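Local coordinates for protein putative laminarinase (Phanerochaete chrysosporium, PDB 2WNE) that probably hydrolyses internal glycosidic bonds of laminarin-like beta-glucans, at residues C96-A101 against L251-D256; I118-N123 against G255-Q260; M130-G135 against S240-N245. The protein carries 1 engineered substitution. One frame throughout, in Å; residues are numbered along the deposited sequence.

Interaction 1: residues C96-A101 against L251-D256; sequences CGTWPA and LTFCGD. With GLC (alpha-D-glucopyranose), chain B; BGC (beta-D-glucopyranose), chain C; BGC (beta-D-glucopyranose), chain D.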
loop_
_atom_site.group_PDB
_atom_site.type_symbol
_atom_site.label_atom_id
_atom_site.label_comp_id
_atom_site.label_asym_id
_atom_site.label_seq_id
_atom_site.Cartn_x
_atom_site.Cartn_y
_atom_site.Cartn_z
ATOM N N CYS A 96 -9.775 1.878 -13.743
ATOM C CA CYS A 96 -10.155 0.482 -13.862
ATOM C C CYS A 96 -8.877 -0.272 -14.147
ATOM O O CYS A 96 -8.076 0.157 -14.974
ATOM C CB CYS A 96 -11.144 0.287 -15.023
ATOM S SG CYS A 96 -12.874 0.538 -14.525
ATOM N N GLY A 97 -8.682 -1.399 -13.475
ATOM C CA GLY A 97 -7.497 -2.196 -13.698
ATOM C C GLY A 97 -6.364 -1.890 -12.715
ATOM O O GLY A 97 -5.466 -2.736 -12.547
ATOM N N THR A 98 -6.397 -0.717 -12.066
ATOM C CA THR A 98 -5.300 -0.335 -11.151
ATOM C C THR A 98 -5.283 -1.163 -9.867
ATOM O O THR A 98 -6.346 -1.508 -9.291
ATOM C CB THR A 98 -5.302 1.166 -10.729
ATOM O OG1 THR A 98 -6.493 1.455 -9.996
ATOM C CG2 THR A 98 -5.165 2.093 -11.947
ATOM N N TRP A 99 -4.069 -1.476 -9.427
ATOM C CA TRP A 99 -3.874 -2.213 -8.180
ATOM C C TRP A 99 -2.659 -1.611 -7.468
ATOM O O TRP A 99 -1.549 -2.119 -7.583
ATOM C CB TRP A 99 -3.780 -3.720 -8.452
ATOM C CG TRP A 99 -3.495 -4.618 -7.268
ATOM C CD1 TRP A 99 -3.471 -4.275 -5.929
ATOM C CD2 TRP A 99 -3.189 -6.021 -7.326
ATOM N NE1 TRP A 99 -3.168 -5.382 -5.164
ATOM C CE2 TRP A 99 -2.980 -6.463 -5.995
ATOM C CE3 TRP A 99 -3.057 -6.949 -8.376
ATOM C CZ2 TRP A 99 -2.648 -7.799 -5.690
ATOM C CZ3 TRP A 99 -2.741 -8.284 -8.068
ATOM C CH2 TRP A 99 -2.530 -8.687 -6.744
ATOM N N PRO A 100 -2.883 -0.492 -6.733
ATOM C CA PRO A 100 -1.796 0.160 -5.993
ATOM C C PRO A 100 -1.658 -0.399 -4.588
ATOM O O PRO A 100 -2.641 -0.872 -4.025
ATOM C CB PRO A 100 -2.249 1.613 -5.911
ATOM C CG PRO A 100 -3.814 1.546 -5.944
ATOM C CD PRO A 100 -4.186 0.201 -6.565
ATOM N N ALA A 101 -0.457 -0.314 -4.020
ATOM C CA ALA A 101 -0.261 -0.681 -2.630
ATOM C C ALA A 101 0.875 0.107 -1.993
ATOM O O ALA A 101 1.833 0.465 -2.683
ATOM C CB ALA A 101 0.014 -2.218 -2.485
ATOM N N LEU A 251 2.524 0.274 -8.125
ATOM C CA LEU A 251 1.262 0.232 -8.839
ATOM C C LEU A 251 1.379 -0.858 -9.891
ATOM O O LEU A 251 2.265 -0.788 -10.772
ATOM C CB LEU A 251 0.956 1.592 -9.487
ATOM C CG LEU A 251 -0.161 1.660 -10.559
ATOM C CD1 LEU A 251 -1.544 1.289 -10.000
ATOM C CD2 LEU A 251 -0.239 3.008 -11.266
ATOM N N THR A 252 0.517 -1.883 -9.781
ATOM C CA THR A 252 0.396 -2.851 -10.863
ATOM C C THR A 252 -0.994 -2.748 -11.468
ATOM O O THR A 252 -1.807 -1.908 -11.039
ATOM C CB THR A 252 0.820 -4.323 -10.450
ATOM O OG1 THR A 252 0.842 -5.158 -11.613
ATOM C CG2 THR A 252 -0.109 -4.918 -9.413
ATOM N N PHE A 253 -1.238 -3.565 -12.491
ATOM C CA PHE A 253 -2.529 -3.591 -13.194
ATOM C C PHE A 253 -2.978 -5.026 -13.330
ATOM O O PHE A 253 -2.140 -5.879 -13.535
ATOM C CB PHE A 253 -2.362 -3.030 -14.614
ATOM C CG PHE A 253 -1.947 -1.594 -14.650
ATOM C CD1 PHE A 253 -0.598 -1.244 -14.667
ATOM C CD2 PHE A 253 -2.909 -0.594 -14.669
ATOM C CE1 PHE A 253 -0.220 0.097 -14.690
ATOM C CE2 PHE A 253 -2.544 0.733 -14.680
ATOM C CZ PHE A 253 -1.202 1.076 -14.698
ATOM N N CYS A 254 -4.289 -5.280 -13.302
ATOM C CA CYS A 254 -4.847 -6.631 -13.509
ATOM C C CYS A 254 -4.156 -7.673 -12.623
ATOM O O CYS A 254 -4.023 -7.468 -11.421
ATOM C CB CYS A 254 -4.779 -7.019 -15.010
ATOM S SG CYS A 254 -5.422 -5.707 -16.086
ATOM N N GLY A 255 -3.708 -8.781 -13.213
ATOM C CA GLY A 255 -3.012 -9.808 -12.465
ATOM C C GLY A 255 -3.882 -10.577 -11.483
ATOM O O GLY A 255 -5.096 -10.587 -11.603
ATOM N N ASP A 256 -3.251 -11.223 -10.510
ATOM C CA ASP A 256 -3.913 -12.296 -9.732
ATOM C C ASP A 256 -5.169 -11.897 -8.949
ATOM O O ASP A 256 -6.079 -12.706 -8.780
ATOM C CB ASP A 256 -2.888 -13.036 -8.874
ATOM C CG ASP A 256 -1.851 -13.776 -9.727
ATOM O OD1 ASP A 256 -2.121 -14.006 -10.932
ATOM O OD2 ASP A 256 -0.781 -14.131 -9.207
HETATM C C1 GLC B . 0.039 -8.305 -0.980
HETATM C C2 GLC B . 0.787 -9.557 -1.496
HETATM C C3 GLC B . 1.833 -9.157 -2.542
HETATM C C4 GLC B . 1.392 -7.932 -3.354
HETATM C C5 GLC B . 1.291 -6.726 -2.414
HETATM C C6 GLC B . 0.861 -5.412 -3.067
HETATM O O1 GLC B . -0.272 -8.455 0.385
HETATM O O2 GLC B . 1.310 -10.391 -0.472
HETATM O O3 GLC B . 2.030 -10.236 -3.408
HETATM O O4 GLC B . 2.374 -7.639 -4.328
HETATM O O5 GLC B . 0.507 -6.979 -1.261
HETATM O O6 GLC B . -0.496 -5.488 -3.510
HETATM C C2 BGC C . -3.567 -10.270 -3.032
HETATM C C3 BGC C . -3.101 -9.542 -1.775
HETATM C C4 BGC C . -4.229 -8.894 -0.972
HETATM C C5 BGC C . -5.370 -9.889 -0.780
HETATM C C6 BGC C . -6.582 -9.212 -0.133
HETATM C C1 BGC C . -4.734 -11.191 -2.716
HETATM O O2 BGC C . -2.504 -11.032 -3.547
HETATM O O3 BGC C . -2.182 -8.555 -2.137
HETATM O O4 BGC C . -3.743 -8.440 0.274
HETATM O O5 BGC C . -5.742 -10.447 -2.040
HETATM O O6 BGC C . -7.597 -10.178 0.062
HETATM C C2 BGC D . -4.221 -16.741 -7.551
HETATM C C3 BGC D . -5.551 -16.801 -6.804
HETATM C C4 BGC D . -6.563 -17.586 -7.644
HETATM C C5 BGC D . -5.996 -18.936 -8.110
HETATM C C6 BGC D . -6.897 -19.619 -9.132
HETATM C C1 BGC D . -3.703 -18.131 -7.967
HETATM O O2 BGC D . -3.266 -16.036 -6.786
HETATM O O3 BGC D . -6.028 -15.485 -6.681
HETATM O O4 BGC D . -7.757 -17.751 -6.905
HETATM O O5 BGC D . -4.702 -18.826 -8.690
HETATM O O6 BGC D . -6.924 -18.931 -10.367
#

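Interaction 2: residues I118-N123 against G255-Q260; sequences IIEGVN and GDWAGQ. With BGC (beta-D-glucopyranose), chain C; BGC (beta-D-glucopyranose), chain E; GLC (alpha-D-glucopyranose), chain B; BGC (beta-D-glucopyranose), chain D.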
loop_
_atom_site.group_PDB
_atom_site.type_symbol
_atom_site.label_atom_id
_atom_site.label_comp_id
_atom_site.label_asym_id
_atom_site.label_seq_id
_atom_site.Cartn_x
_atom_site.Cartn_y
_atom_site.Cartn_z
ATOM N N ILE A 118 -0.870 -1.685 4.091
ATOM C CA ILE A 118 -1.358 -0.494 4.795
ATOM C C ILE A 118 -2.396 0.210 3.903
ATOM O O ILE A 118 -3.458 0.626 4.350
ATOM C CB ILE A 118 -0.121 0.428 5.177
ATOM C CG1 ILE A 118 0.870 -0.382 6.041
ATOM C CG2 ILE A 118 -0.569 1.709 5.914
ATOM C CD1 ILE A 118 2.326 0.129 6.100
ATOM N N ILE A 119 -2.060 0.325 2.621
ATOM C CA ILE A 119 -2.953 0.822 1.603
ATOM C C ILE A 119 -2.983 -0.221 0.479
ATOM O O ILE A 119 -1.940 -0.652 -0.034
ATOM C CB ILE A 119 -2.471 2.193 1.056
ATOM C CG1 ILE A 119 -2.206 3.176 2.212
ATOM C CG2 ILE A 119 -3.464 2.746 -0.042
ATOM C CD1 ILE A 119 -1.422 4.460 1.798
ATOM N N GLU A 120 -4.183 -0.657 0.119
ATOM C CA GLU A 120 -4.330 -1.581 -0.989
ATOM C C GLU A 120 -5.788 -1.666 -1.411
ATOM O O GLU A 120 -6.701 -1.627 -0.578
ATOM C CB GLU A 120 -3.849 -2.983 -0.608
ATOM C CG GLU A 120 -3.484 -3.849 -1.819
ATOM C CD GLU A 120 -3.293 -5.316 -1.448
ATOM O OE1 GLU A 120 -3.566 -5.686 -0.280
ATOM O OE2 GLU A 120 -2.862 -6.100 -2.308
ATOM N N GLY A 121 -5.981 -1.782 -2.716
ATOM C CA GLY A 121 -7.288 -2.137 -3.279
ATOM C C GLY A 121 -7.142 -2.387 -4.756
ATOM O O GLY A 121 -6.022 -2.390 -5.282
ATOM N N VAL A 122 -8.268 -2.558 -5.432
ATOM C CA VAL A 122 -8.289 -2.834 -6.873
ATOM C C VAL A 122 -9.446 -2.101 -7.537
ATOM O O VAL A 122 -10.503 -1.923 -6.916
ATOM C CB VAL A 122 -8.400 -4.362 -7.179
ATOM C CG1 VAL A 122 -7.098 -5.084 -6.758
ATOM C CG2 VAL A 122 -9.670 -5.005 -6.492
ATOM N N ASN A 123 -9.237 -1.658 -8.786
ATOM C CA ASN A 123 -10.353 -1.242 -9.651
ATOM C C ASN A 123 -11.247 -0.176 -9.018
ATOM O O ASN A 123 -12.468 -0.204 -9.182
ATOM C CB ASN A 123 -11.189 -2.501 -10.061
ATOM C CG ASN A 123 -10.340 -3.541 -10.785
ATOM O OD1 ASN A 123 -9.478 -3.177 -11.613
ATOM N ND2 ASN A 123 -10.543 -4.830 -10.470
ATOM N N GLY A 255 -3.708 -8.781 -13.213
ATOM C CA GLY A 255 -3.012 -9.808 -12.465
ATOM C C GLY A 255 -3.882 -10.577 -11.483
ATOM O O GLY A 255 -5.096 -10.587 -11.603
ATOM N N ASP A 256 -3.251 -11.223 -10.510
ATOM C CA ASP A 256 -3.913 -12.296 -9.732
ATOM C C ASP A 256 -5.169 -11.897 -8.949
ATOM O O ASP A 256 -6.079 -12.706 -8.780
ATOM C CB ASP A 256 -2.888 -13.036 -8.874
ATOM C CG ASP A 256 -1.851 -13.776 -9.727
ATOM O OD1 ASP A 256 -2.121 -14.006 -10.932
ATOM O OD2 ASP A 256 -0.781 -14.131 -9.207
ATOM N N TRP A 257 -5.241 -10.632 -8.527
ATOM C CA TRP A 257 -6.431 -10.128 -7.867
ATOM C C TRP A 257 -7.278 -9.220 -8.787
ATOM O O TRP A 257 -8.388 -9.614 -9.207
ATOM C CB TRP A 257 -6.044 -9.457 -6.533
ATOM C CG TRP A 257 -7.200 -8.911 -5.713
ATOM C CD1 TRP A 257 -8.539 -9.235 -5.832
ATOM C CD2 TRP A 257 -7.113 -7.982 -4.623
ATOM N NE1 TRP A 257 -9.281 -8.538 -4.907
ATOM C CE2 TRP A 257 -8.435 -7.770 -4.146
ATOM C CE3 TRP A 257 -6.053 -7.273 -4.032
ATOM C CZ2 TRP A 257 -8.722 -6.881 -3.100
ATOM C CZ3 TRP A 257 -6.339 -6.403 -2.988
ATOM C CH2 TRP A 257 -7.661 -6.216 -2.528
ATOM N N ALA A 258 -6.773 -8.023 -9.110
ATOM C CA ALA A 258 -7.514 -7.036 -9.925
ATOM C C ALA A 258 -7.997 -7.553 -11.298
ATOM O O ALA A 258 -9.017 -7.089 -11.813
ATOM C CB ALA A 258 -6.676 -5.755 -10.107
ATOM N N GLY A 259 -7.256 -8.506 -11.875
ATOM C CA GLY A 259 -7.544 -9.014 -13.225
ATOM C C GLY A 259 -8.622 -10.084 -13.362
ATOM O O GLY A 259 -9.071 -10.358 -14.462
ATOM N N GLN A 260 -9.035 -10.696 -12.251
ATOM C CA GLN A 260 -10.134 -11.672 -12.269
ATOM C C GLN A 260 -11.368 -11.012 -12.852
ATOM O O GLN A 260 -11.745 -9.926 -12.423
ATOM C CB GLN A 260 -10.432 -12.177 -10.857
ATOM C CG GLN A 260 -9.238 -12.848 -10.152
ATOM C CD GLN A 260 -9.631 -13.384 -8.789
ATOM O OE1 GLN A 260 -10.810 -13.632 -8.550
ATOM N NE2 GLN A 260 -8.665 -13.558 -7.891
HETATM C C2 BGC C . -3.567 -10.270 -3.032
HETATM C C3 BGC C . -3.101 -9.542 -1.775
HETATM C C4 BGC C . -4.229 -8.894 -0.972
HETATM C C5 BGC C . -5.370 -9.889 -0.780
HETATM C C6 BGC C . -6.582 -9.212 -0.133
HETATM C C1 BGC C . -4.734 -11.191 -2.716
HETATM O O2 BGC C . -2.504 -11.032 -3.547
HETATM O O3 BGC C . -2.182 -8.555 -2.137
HETATM O O4 BGC C . -3.743 -8.440 0.274
HETATM O O5 BGC C . -5.742 -10.447 -2.040
HETATM O O6 BGC C . -7.597 -10.178 0.062
HETATM C C2 BGC E . -5.414 -13.770 -5.144
HETATM C C3 BGC E . -5.796 -12.971 -3.893
HETATM C C4 BGC E . -7.312 -12.780 -3.769
HETATM C C5 BGC E . -8.110 -14.045 -4.085
HETATM C C6 BGC E . -9.546 -13.632 -4.392
HETATM C C1 BGC E . -6.259 -15.031 -5.340
HETATM O O2 BGC E . -4.055 -14.157 -5.085
HETATM O O3 BGC E . -5.195 -11.699 -3.977
HETATM O O4 BGC E . -7.633 -12.340 -2.464
HETATM O O5 BGC E . -7.633 -14.755 -5.218
HETATM O O6 BGC E . -10.376 -14.651 -3.878
HETATM C C1 GLC B . 0.039 -8.305 -0.980
HETATM C C2 GLC B . 0.787 -9.557 -1.496
HETATM C C3 GLC B . 1.833 -9.157 -2.542
HETATM C C4 GLC B . 1.392 -7.932 -3.354
HETATM C C5 GLC B . 1.291 -6.726 -2.414
HETATM C C6 GLC B . 0.861 -5.412 -3.067
HETATM O O1 GLC B . -0.272 -8.455 0.385
HETATM O O2 GLC B . 1.310 -10.391 -0.472
HETATM O O3 GLC B . 2.030 -10.236 -3.408
HETATM O O4 GLC B . 2.374 -7.639 -4.328
HETATM O O5 GLC B . 0.507 -6.979 -1.261
HETATM O O6 GLC B . -0.496 -5.488 -3.510
HETATM C C2 BGC D . -4.221 -16.741 -7.551
HETATM C C3 BGC D . -5.551 -16.801 -6.804
HETATM C C4 BGC D . -6.563 -17.586 -7.644
HETATM C C5 BGC D . -5.996 -18.936 -8.110
HETATM C C6 BGC D . -6.897 -19.619 -9.132
HETATM C C1 BGC D . -3.703 -18.131 -7.967
HETATM O O2 BGC D . -3.266 -16.036 -6.786
HETATM O O3 BGC D . -6.028 -15.485 -6.681
HETATM O O4 BGC D . -7.757 -17.751 -6.905
HETATM O O5 BGC D . -4.702 -18.826 -8.690
HETATM O O6 BGC D . -6.924 -18.931 -10.367
#

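Interaction 3: residues M130-G135 against S240-N245; sequences MTLHTG and SHFDAN. With BGC (beta-D-glucopyranose), chain C; GLC (alpha-D-glucopyranose), chain B.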
loop_
_atom_site.group_PDB
_atom_site.type_symbol
_atom_site.label_atom_id
_atom_site.label_comp_id
_atom_site.label_asym_id
_atom_site.label_seq_id
_atom_site.Cartn_x
_atom_site.Cartn_y
_atom_site.Cartn_z
ATOM N N MET A 130 -6.627 -3.388 4.787
ATOM C CA MET A 130 -5.395 -3.600 5.560
ATOM C C MET A 130 -5.306 -5.096 5.900
ATOM O O MET A 130 -6.197 -5.640 6.554
ATOM C CB MET A 130 -5.394 -2.707 6.820
ATOM C CG MET A 130 -5.356 -1.241 6.444
ATOM S SD MET A 130 -6.496 -0.115 7.284
ATOM C CE MET A 130 -8.133 -0.775 6.834
ATOM N N THR A 131 -4.244 -5.754 5.418
ATOM C CA THR A 131 -4.156 -7.216 5.367
ATOM C C THR A 131 -2.761 -7.720 5.728
ATOM O O THR A 131 -1.749 -7.139 5.310
ATOM C CB THR A 131 -4.533 -7.768 3.940
ATOM O OG1 THR A 131 -5.674 -7.068 3.453
ATOM C CG2 THR A 131 -4.854 -9.303 3.971
ATOM N N LEU A 132 -2.725 -8.795 6.515
ATOM C CA LEU A 132 -1.476 -9.525 6.780
ATOM C C LEU A 132 -1.490 -10.811 5.985
ATOM O O LEU A 132 -2.550 -11.444 5.836
ATOM C CB LEU A 132 -1.312 -9.893 8.258
ATOM C CG LEU A 132 -1.515 -8.880 9.388
ATOM C CD1 LEU A 132 -1.079 -9.541 10.714
ATOM C CD2 LEU A 132 -0.748 -7.596 9.111
ATOM N N HIS A 133 -0.322 -11.175 5.448
ATOM C CA HIS A 133 -0.106 -12.509 4.888
ATOM C C HIS A 133 1.032 -13.154 5.639
ATOM O O HIS A 133 2.117 -12.554 5.775
ATOM C CB HIS A 133 0.231 -12.419 3.389
ATOM C CG HIS A 133 -0.864 -11.817 2.569
ATOM N ND1 HIS A 133 -1.680 -12.570 1.753
ATOM C CD2 HIS A 133 -1.289 -10.537 2.454
ATOM C CE1 HIS A 133 -2.559 -11.775 1.163
ATOM N NE2 HIS A 133 -2.337 -10.538 1.567
ATOM N N THR A 134 0.798 -14.368 6.140
ATOM C CA THR A 134 1.826 -15.115 6.875
ATOM C C THR A 134 1.930 -16.601 6.423
ATOM O O THR A 134 1.143 -17.056 5.579
ATOM C CB THR A 134 1.568 -15.049 8.407
ATOM O OG1 THR A 134 0.355 -15.744 8.714
ATOM C CG2 THR A 134 1.424 -13.608 8.889
ATOM N N GLY A 135 2.928 -17.332 6.941
ATOM C CA GLY A 135 2.877 -18.808 6.970
ATOM C C GLY A 135 1.890 -19.319 8.038
ATOM O O GLY A 135 1.049 -18.544 8.558
ATOM N N SER A 240 7.027 -13.691 15.601
ATOM C CA SER A 240 7.574 -14.902 14.969
ATOM C C SER A 240 7.072 -15.118 13.533
ATOM O O SER A 240 7.550 -16.012 12.837
ATOM C CB SER A 240 7.365 -16.149 15.831
ATOM O OG SER A 240 6.140 -16.785 15.526
ATOM N N HIS A 241 6.111 -14.313 13.084
ATOM C CA HIS A 241 5.640 -14.409 11.701
ATOM C C HIS A 241 6.135 -13.275 10.799
ATOM O O HIS A 241 5.895 -13.287 9.590
ATOM C CB HIS A 241 4.108 -14.520 11.659
ATOM C CG HIS A 241 3.596 -15.795 12.245
ATOM N ND1 HIS A 241 3.228 -16.879 11.472
ATOM C CD2 HIS A 241 3.456 -16.187 13.531
ATOM C CE1 HIS A 241 2.851 -17.870 12.258
ATOM N NE2 HIS A 241 2.980 -17.474 13.512
ATOM N N PHE A 242 6.828 -12.304 11.385
ATOM C CA PHE A 242 7.331 -11.143 10.642
ATOM C C PHE A 242 8.795 -10.966 10.953
ATOM O O PHE A 242 9.192 -10.974 12.114
ATOM C CB PHE A 242 6.574 -9.852 11.036
ATOM C CG PHE A 242 5.227 -9.757 10.435
ATOM C CD1 PHE A 242 4.147 -10.467 10.992
ATOM C CD2 PHE A 242 5.023 -9.002 9.280
ATOM C CE1 PHE A 242 2.868 -10.416 10.401
ATOM C CE2 PHE A 242 3.746 -8.943 8.685
ATOM C CZ PHE A 242 2.675 -9.661 9.248
ATOM N N ASP A 243 9.618 -10.795 9.945
ATOM C CA ASP A 243 10.969 -10.398 10.293
ATOM C C ASP A 243 11.238 -8.936 9.914
ATOM O O ASP A 243 10.294 -8.141 9.878
ATOM C CB ASP A 243 11.990 -11.403 9.771
ATOM C CG ASP A 243 11.764 -11.749 8.350
ATOM O OD1 ASP A 243 11.368 -10.818 7.623
ATOM O OD2 ASP A 243 11.993 -12.929 7.976
ATOM N N ALA A 244 12.500 -8.561 9.715
ATOM C CA ALA A 244 12.817 -7.204 9.281
ATOM C C ALA A 244 12.281 -6.965 7.864
ATOM O O ALA A 244 12.627 -7.704 6.929
ATOM C CB ALA A 244 14.322 -6.948 9.375
ATOM N N ASN A 245 11.388 -5.975 7.713
ATOM C CA ASN A 245 10.730 -5.702 6.418
ATOM C C ASN A 245 11.130 -4.361 5.801
ATOM O O ASN A 245 11.334 -3.378 6.518
ATOM C CB ASN A 245 9.194 -5.718 6.552
ATOM C CG ASN A 245 8.627 -7.110 6.816
ATOM O OD1 ASN A 245 9.355 -8.117 6.790
ATOM N ND2 ASN A 245 7.325 -7.175 7.070
HETATM C C2 BGC C . -3.567 -10.270 -3.032
HETATM C C3 BGC C . -3.101 -9.542 -1.775
HETATM C C4 BGC C . -4.229 -8.894 -0.972
HETATM C C5 BGC C . -5.370 -9.889 -0.780
HETATM C C6 BGC C . -6.582 -9.212 -0.133
HETATM C C1 BGC C . -4.734 -11.191 -2.716
HETATM O O2 BGC C . -2.504 -11.032 -3.547
HETATM O O3 BGC C . -2.182 -8.555 -2.137
HETATM O O4 BGC C . -3.743 -8.440 0.274
HETATM O O5 BGC C . -5.742 -10.447 -2.040
HETATM O O6 BGC C . -7.597 -10.178 0.062
HETATM C C1 GLC B . 0.039 -8.305 -0.980
HETATM C C2 GLC B . 0.787 -9.557 -1.496
HETATM C C3 GLC B . 1.833 -9.157 -2.542
HETATM C C4 GLC B . 1.392 -7.932 -3.354
HETATM C C5 GLC B . 1.291 -6.726 -2.414
HETATM C C6 GLC B . 0.861 -5.412 -3.067
HETATM O O1 GLC B . -0.272 -8.455 0.385
HETATM O O2 GLC B . 1.310 -10.391 -0.472
HETATM O O3 GLC B . 2.030 -10.236 -3.408
HETATM O O4 GLC B . 2.374 -7.639 -4.328
HETATM O O5 GLC B . 0.507 -6.979 -1.261
HETATM O O6 GLC B . -0.496 -5.488 -3.510
HETATM O O HOH W 1 4.891 -15.727 8.579
#

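Interaction 1: residues C96-A101 against L251-D256
Trp-99 and Thr-252 form the hydrogen-bonded pair in the antiparallel pairing of strands 98-105 and 246-253, flanked by the non-hydrogen-bonded pairs Thr-98 with Phe-253 and Pro-100 with Leu-251. Trp-99 N donates a hydrogen bond to Thr-252 O at 2.8 Å, and Trp-99 O accepts one in return from Thr-252 N at 3.0 Å. Beyond the end of the strand, Cys-254 N reaches Gly-97 O at 2.9 Å, and the same oxygen receives a CA-H contact from Phe-253. Gly-97 suits this spot because at its backbone angles (phi 94°) a side chain would be jammed against the preceding carbonyl.

Two sets of side chains pack on opposite faces of the sheet. On one, Leu-251 CD1 meets Thr-98 CB at 3.8 Å and also nears Pro-100, while Thr-98 CG2 approaches Phe-253 at CE2; Thr-98 OG1 is engaged by Gly-95 O. On the other, Thr-252 CG2 sits 3.4 Å above the Trp-99 plane, offset toward the rim, and its OG1 is taken by Asp-25. Because CG of Trp-99 is anti to the backbone N (chi1 176°), the indole lies alongside Thr-252 and carries its outer edge to the sugars.

Oxygens gather round the ring's rim: Cys-254 O lies near its plane, 3.2 Å from Trp-99 CE3, and O3 of the chain C glucose lies in plane by CZ2. Trp-99 NE1 is bonded to Glu-120 OE2. Backbone bonds thus fix the strand under a tryptophan whose neighbouring methyl and bonded N-H are likely to hold the indole rigid as one wall of the glucose-binding cleft.

Interaction 2: residues I118-N123 against G255-Q260
Val-122 CG1 wedges between the indole of Trp-257 and the methyl of Ala-258, and this is the tight part of the contact. It lies over the six-membered ring, 3.8 Å from its centroid and 20° off the normal, in a CH-pi contact. On its other flank Val-122 CG1 presses on Ala-258 CB at 3.4 Å, closer than usual for two carbons, a spot where a side chain larger than alanine's methyl would be hard to fit. The branched valine also touches the indole with CG2, by CE2 and NE1.

Beside this apolar core, Asn-123 ND2 makes one straight bond to Ala-258 O (3.0 Å, 175°), in the amide plane and on a carbonyl lone pair. Its OD1 accepts from Gly-97 N, so both ends of the amide are used and its rotation is fixed.

Toward the sugars the two segments touch less closely. Across from Val-122, the other indole face carries C4 of the chain E glucose and O5 of the chain C glucose. At the ring's edge stands Glu-120, its carboxylate turned 81° to the indole. Its extended chain brings Glu-120 OE2 within 2.7 Å of GLC O6; OE2 also accepts from O3 of the chain C glucose and from Trp-99 NE1, while OE1 accepts from O4 of that glucose. Gln-260 NE2, held by Asp-256 O, adds a weak bond to O5 of the chain E glucose.

The indole therefore has a protein-backed face, where dispersion probably steadies it, and a sugar-facing one, consistent with a platform for glucose rings beside a carboxylate gripping their hydroxyls.

Interaction 3: residues M130-G135 against S240-N245
The end of strand 129-133 passes the end of helix 238-241 with Thr-134 and His-241 the nearest CA pair, 6.2 Å apart, a spacing bridged by side chains and by a water that accepts from Gly-135 N at 3.0 Å and lies 2.8 Å from His-241 O. Leu-132 meets the ring of Phe-242 at about a right angle, both of its methyls some 4.0 Å from CZ. Thr-134 adds CG2 at 3.8 Å from Phe-242 CE1, and its CB lies against ND1 of His-241; with OG1 set between the backbone N and the carbonyl carbon (chi1 66°), the hydroxyl bonds to Gly-135 O while CG2 is left facing Phe-242. His-133 points the other way, into the cleft, where NE2 donates a nearly straight bond (164°) to O4 of the chain C glucose and GLC O2 lies over one ring face. Were an alanine to stand here, that O4 would probably lose its imidazole donor and a gap would open beside the two glucoses. Strand 129-133 thus shows sugar one surface and core the other: Leu-132 and Phe-242 rest together on Val-116 of strand 115-120 and Ile-196 of strand 196-202, between the two sheets of the sandwich.

From the N terminus, strand 98-105 opens interaction 1 at residues 96-101, strand 115-120 opens interaction 2 at 118-123, and strand 129-133, next to 115-120 in the sheet, opens interaction 3 at 130-135. Interaction 3 closes first, at 240-245, so it nests within the other two and ties its strand to the turn after helix 238-241. Interaction 1 closes next on 251-256 and interaction 2 on 255-260, joining the sheet to strand 246-253 and helix 255-258; their loops cross, sharing Gly-255 and Asp-256, and the two contacts touch directly. All three have members that touch the bound glucoses, interaction 3 through the cleft-facing side of its strand.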